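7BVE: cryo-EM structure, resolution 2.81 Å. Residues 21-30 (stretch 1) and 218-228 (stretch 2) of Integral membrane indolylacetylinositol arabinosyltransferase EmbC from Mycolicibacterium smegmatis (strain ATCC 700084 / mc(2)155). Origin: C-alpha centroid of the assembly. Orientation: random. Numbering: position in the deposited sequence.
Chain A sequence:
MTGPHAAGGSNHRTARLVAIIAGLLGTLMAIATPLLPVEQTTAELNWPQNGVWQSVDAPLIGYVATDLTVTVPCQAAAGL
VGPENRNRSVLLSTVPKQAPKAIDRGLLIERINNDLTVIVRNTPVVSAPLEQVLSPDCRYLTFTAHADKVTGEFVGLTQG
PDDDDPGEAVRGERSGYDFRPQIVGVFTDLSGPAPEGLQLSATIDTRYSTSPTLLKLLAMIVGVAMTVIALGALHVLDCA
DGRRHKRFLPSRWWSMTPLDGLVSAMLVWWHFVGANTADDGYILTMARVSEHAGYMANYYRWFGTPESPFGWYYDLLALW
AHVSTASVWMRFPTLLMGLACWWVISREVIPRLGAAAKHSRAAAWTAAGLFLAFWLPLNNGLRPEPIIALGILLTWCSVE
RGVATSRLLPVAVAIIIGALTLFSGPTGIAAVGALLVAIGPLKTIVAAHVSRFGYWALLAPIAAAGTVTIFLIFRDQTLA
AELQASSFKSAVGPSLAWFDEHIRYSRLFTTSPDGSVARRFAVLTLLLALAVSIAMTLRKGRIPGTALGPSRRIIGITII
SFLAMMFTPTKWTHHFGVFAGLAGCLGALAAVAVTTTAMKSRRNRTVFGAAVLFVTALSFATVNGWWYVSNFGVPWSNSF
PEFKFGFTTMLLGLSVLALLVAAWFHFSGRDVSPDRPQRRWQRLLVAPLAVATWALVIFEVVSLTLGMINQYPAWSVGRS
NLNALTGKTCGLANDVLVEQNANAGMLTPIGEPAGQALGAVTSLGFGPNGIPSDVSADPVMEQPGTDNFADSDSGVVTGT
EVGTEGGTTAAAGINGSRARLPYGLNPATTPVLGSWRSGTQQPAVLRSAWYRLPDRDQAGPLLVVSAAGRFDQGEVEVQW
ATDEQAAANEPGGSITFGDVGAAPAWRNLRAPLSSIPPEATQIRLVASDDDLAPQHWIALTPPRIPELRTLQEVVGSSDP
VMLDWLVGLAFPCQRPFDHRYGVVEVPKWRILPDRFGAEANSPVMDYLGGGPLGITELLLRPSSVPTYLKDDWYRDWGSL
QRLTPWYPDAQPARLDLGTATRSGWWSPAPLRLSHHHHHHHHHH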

# COMPACT_ATOMS: atom_id res chain seq x y z
N ILE A 21 18.17 -3.20 53.60
CA ILE A 21 17.12 -4.09 54.09
C ILE A 21 15.80 -3.80 53.38
O ILE A 21 15.14 -4.72 52.86
N ALA A 22 15.41 -2.53 53.30
CA ALA A 22 14.15 -2.17 52.66
C ALA A 22 14.19 -2.43 51.16
O ALA A 22 13.18 -2.85 50.59
N GLY A 23 15.34 -2.25 50.51
CA GLY A 23 15.41 -2.49 49.08
C GLY A 23 15.30 -3.96 48.73
O GLY A 23 14.59 -4.34 47.79
N LEU A 24 15.97 -4.82 49.51
CA LEU A 24 15.87 -6.26 49.26
C LEU A 24 14.49 -6.80 49.59
O LEU A 24 13.96 -7.65 48.86
N LEU A 25 13.86 -6.28 50.66
CA LEU A 25 12.51 -6.73 51.00
C LEU A 25 11.48 -6.27 49.98
O LEU A 25 10.55 -7.03 49.65
N GLY A 26 11.63 -5.06 49.44
CA GLY A 26 10.73 -4.61 48.40
C GLY A 26 10.87 -5.40 47.12
O GLY A 26 9.87 -5.75 46.48
N THR A 27 12.11 -5.74 46.75
CA THR A 27 12.33 -6.54 45.55
C THR A 27 11.77 -7.95 45.70
O THR A 27 11.16 -8.49 44.77
N LEU A 28 11.92 -8.55 46.89
CA LEU A 28 11.39 -9.90 47.10
C LEU A 28 9.86 -9.92 47.15
O LEU A 28 9.23 -10.80 46.55
N MET A 29 9.25 -8.95 47.83
CA MET A 29 7.79 -8.87 47.83
C MET A 29 7.21 -8.50 46.47
O MET A 29 6.03 -8.78 46.22
N ALA A 30 7.99 -7.88 45.59
CA ALA A 30 7.53 -7.63 44.22
C ALA A 30 7.69 -8.83 43.31
O ALA A 30 6.85 -9.04 42.43
N LEU A 218 -1.58 -8.21 51.92
CA LEU A 218 -0.52 -7.84 52.84
C LEU A 218 0.84 -7.75 52.15
O LEU A 218 1.65 -6.88 52.49
N ALA A 219 1.09 -8.63 51.18
CA ALA A 219 2.35 -8.55 50.44
C ALA A 219 2.44 -7.28 49.61
O ALA A 219 3.50 -6.65 49.56
N MET A 220 1.32 -6.85 49.01
CA MET A 220 1.34 -5.61 48.24
C MET A 220 1.53 -4.38 49.12
O MET A 220 2.31 -3.48 48.78
N ILE A 221 0.87 -4.36 50.28
CA ILE A 221 1.01 -3.24 51.22
C ILE A 221 2.44 -3.13 51.75
O ILE A 221 3.05 -2.06 51.72
N VAL A 222 2.99 -4.25 52.23
CA VAL A 222 4.33 -4.24 52.80
C VAL A 222 5.39 -3.95 51.73
O VAL A 222 6.37 -3.25 52.01
N GLY A 223 5.17 -4.39 50.49
CA GLY A 223 6.13 -4.08 49.44
C GLY A 223 6.16 -2.60 49.07
O GLY A 223 7.24 -2.03 48.87
N VAL A 224 4.99 -1.96 49.00
CA VAL A 224 4.97 -0.53 48.69
C VAL A 224 5.57 0.28 49.85
O VAL A 224 6.33 1.25 49.62
N ALA A 225 5.30 -0.13 51.09
CA ALA A 225 5.88 0.57 52.24
C ALA A 225 7.40 0.43 52.29
O ALA A 225 8.11 1.41 52.57
N MET A 226 7.92 -0.76 51.97
CA MET A 226 9.37 -0.94 51.97
C MET A 226 10.04 -0.18 50.83
O MET A 226 11.16 0.29 50.98
N THR A 227 9.35 -0.03 49.69
CA THR A 227 9.91 0.76 48.59
C THR A 227 10.02 2.24 48.97
O THR A 227 11.04 2.89 48.69
N VAL A 228 8.99 2.77 49.65
CA VAL A 228 9.02 4.16 50.09
C VAL A 228 10.14 4.38 51.11
O VAL A 228 10.89 5.37 51.03

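The two stretches are helical throughout and run roughly antiparallel, with 148° between their N-to-C directions and axes that approach to 8.0 Å. The backbones come nearest at Gly26 and Gly223 (CA to CA, 4.7 Å), where neither residue has a side chain; the CA atoms of Ala22 and Met226 are 5.0 Å apart. An ideal CB built on Gly26 would point toward the other helix and come within 3.2 Å of Thr227 OG1; one built on Gly223 would come within 3.4 Å of Met29 CB. Both placements are tight, so the absent side chains are part of the packing.

Beside this glycine contact, each helix contributes a methionine whose CA-to-CB bond points toward its partner. Met226 and Met29 share a conformation, m, m, t: chi angles are -70°, -63° and 176° for Met226 and -68°, -68° and 175° for Met29. Chi1 and chi2 near -60° bend each chain, while chi3 near 180° leaves CE anti to CB. Met226 meets several residues: its CB lies 4.1 Å from Gly26 N, and the bent chain places its SD 4.3 Å from Ala22 CB and its CE 4.1 Å from Leu25 CD1. Met29 sets its CB 4.0 Å from Gly223 CA and 4.0 Å from Ala219 O, while its SD reaches to 4.2 Å from Ala219 CB. These two residues have the largest areas covered by the opposing stretch, 86 Å² for Met226 and 78 Å² for Met29.

Leu25 also points toward the other helix, in the common mt rotamer (chi1 -75°, chi2 172°), which brings CD1 to the Met226 methyl. Ala22 and Ala219 point sideways, yet both make contact; Ala22 CB comes to 3.5 Å from Met226 O, a close approach of a methyl to a backbone carbonyl.

Polar side-chain groups are satisfied within their own helices. Thr227, chi1 -62° (m), donates from OG1 to Gly223 O at 3.0 Å, and Thr27, chi1 -53° (m), donates from OG1 to Gly23 O at 2.8 Å. In each case the m rotamer turns the hydroxyl back to the carbonyl four residues earlier, which also accepts the threonine's backbone N. Thr27 points away from the interface, whereas Thr227 OG1 borders it, 4.4 Å from Gly26 CA. No hydrogen bond crosses between the stretches. The 354 Å² buried, both sides summed, thus reflects van der Waals packing of methionine, leucine and alanine side chains around closely apposed glycine backbone.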

# COMPACT_ATOMS: atom_id res chain seq x y z
CB ILE A 21 16.98 -3.97 55.61
CG1 ILE A 21 18.23 -4.53 56.29
CG2 ILE A 21 15.74 -4.67 56.10
CD1 ILE A 21 18.30 -4.25 57.77
CB ALA A 22 13.83 -0.70 52.95
CB LEU A 24 16.96 -6.99 50.04
CG LEU A 24 18.37 -6.68 49.53
CD1 LEU A 24 19.44 -7.32 50.39
CD2 LEU A 24 18.52 -7.11 48.08
CB LEU A 25 12.12 -6.28 52.39
CG LEU A 25 12.82 -7.07 53.50
CD1 LEU A 25 12.55 -6.47 54.85
CD2 LEU A 25 12.29 -8.48 53.44
CB THR A 27 13.83 -6.58 45.23
OG1 THR A 27 14.33 -5.24 45.17
CG2 THR A 27 14.07 -7.23 43.88
CB LEU A 28 11.98 -10.50 48.38
CG LEU A 28 13.23 -11.38 48.25
CD1 LEU A 28 14.45 -10.63 47.72
CD2 LEU A 28 13.54 -11.97 49.60
CB MET A 29 7.29 -7.86 48.85
CG MET A 29 7.51 -8.23 50.30
SD MET A 29 6.52 -9.63 50.83
CE MET A 29 7.15 -9.87 52.48
CB ALA A 30 8.29 -6.45 43.62
CB LEU A 218 -0.45 -8.81 54.02
CG LEU A 218 -1.19 -8.37 55.29
CD1 LEU A 218 -2.69 -8.35 55.11
CD2 LEU A 218 -0.81 -9.29 56.42
CB ALA A 219 2.53 -9.77 49.55
CB MET A 220 0.06 -5.48 47.41
CG MET A 220 -0.02 -6.46 46.25
SD MET A 220 -1.41 -6.14 45.16
CE MET A 220 -2.77 -6.68 46.19
CB ILE A 221 -0.02 -3.36 52.36
CG1 ILE A 221 -1.42 -3.07 51.84
CG2 ILE A 221 0.33 -2.44 53.51
CD1 ILE A 221 -2.50 -3.34 52.85
CB VAL A 222 4.58 -5.57 53.55
CG1 VAL A 222 6.01 -5.69 54.03
CG2 VAL A 222 3.66 -5.66 54.74
CB VAL A 224 3.54 -0.08 48.34
CG1 VAL A 224 3.46 1.42 48.15
CG2 VAL A 224 3.09 -0.77 47.08
CB ALA A 225 5.25 0.04 53.53
CB MET A 226 9.72 -2.43 51.88
CG MET A 226 9.42 -3.22 53.13
SD MET A 226 10.36 -2.70 54.56
CE MET A 226 9.65 -3.76 55.82
CB THR A 227 9.05 0.59 47.34
OG1 THR A 227 9.08 -0.78 46.93
CG2 THR A 227 9.57 1.45 46.20
CB VAL A 228 7.65 4.58 50.66
CG1 VAL A 228 7.71 5.95 51.28
CG2 VAL A 228 6.62 4.56 49.56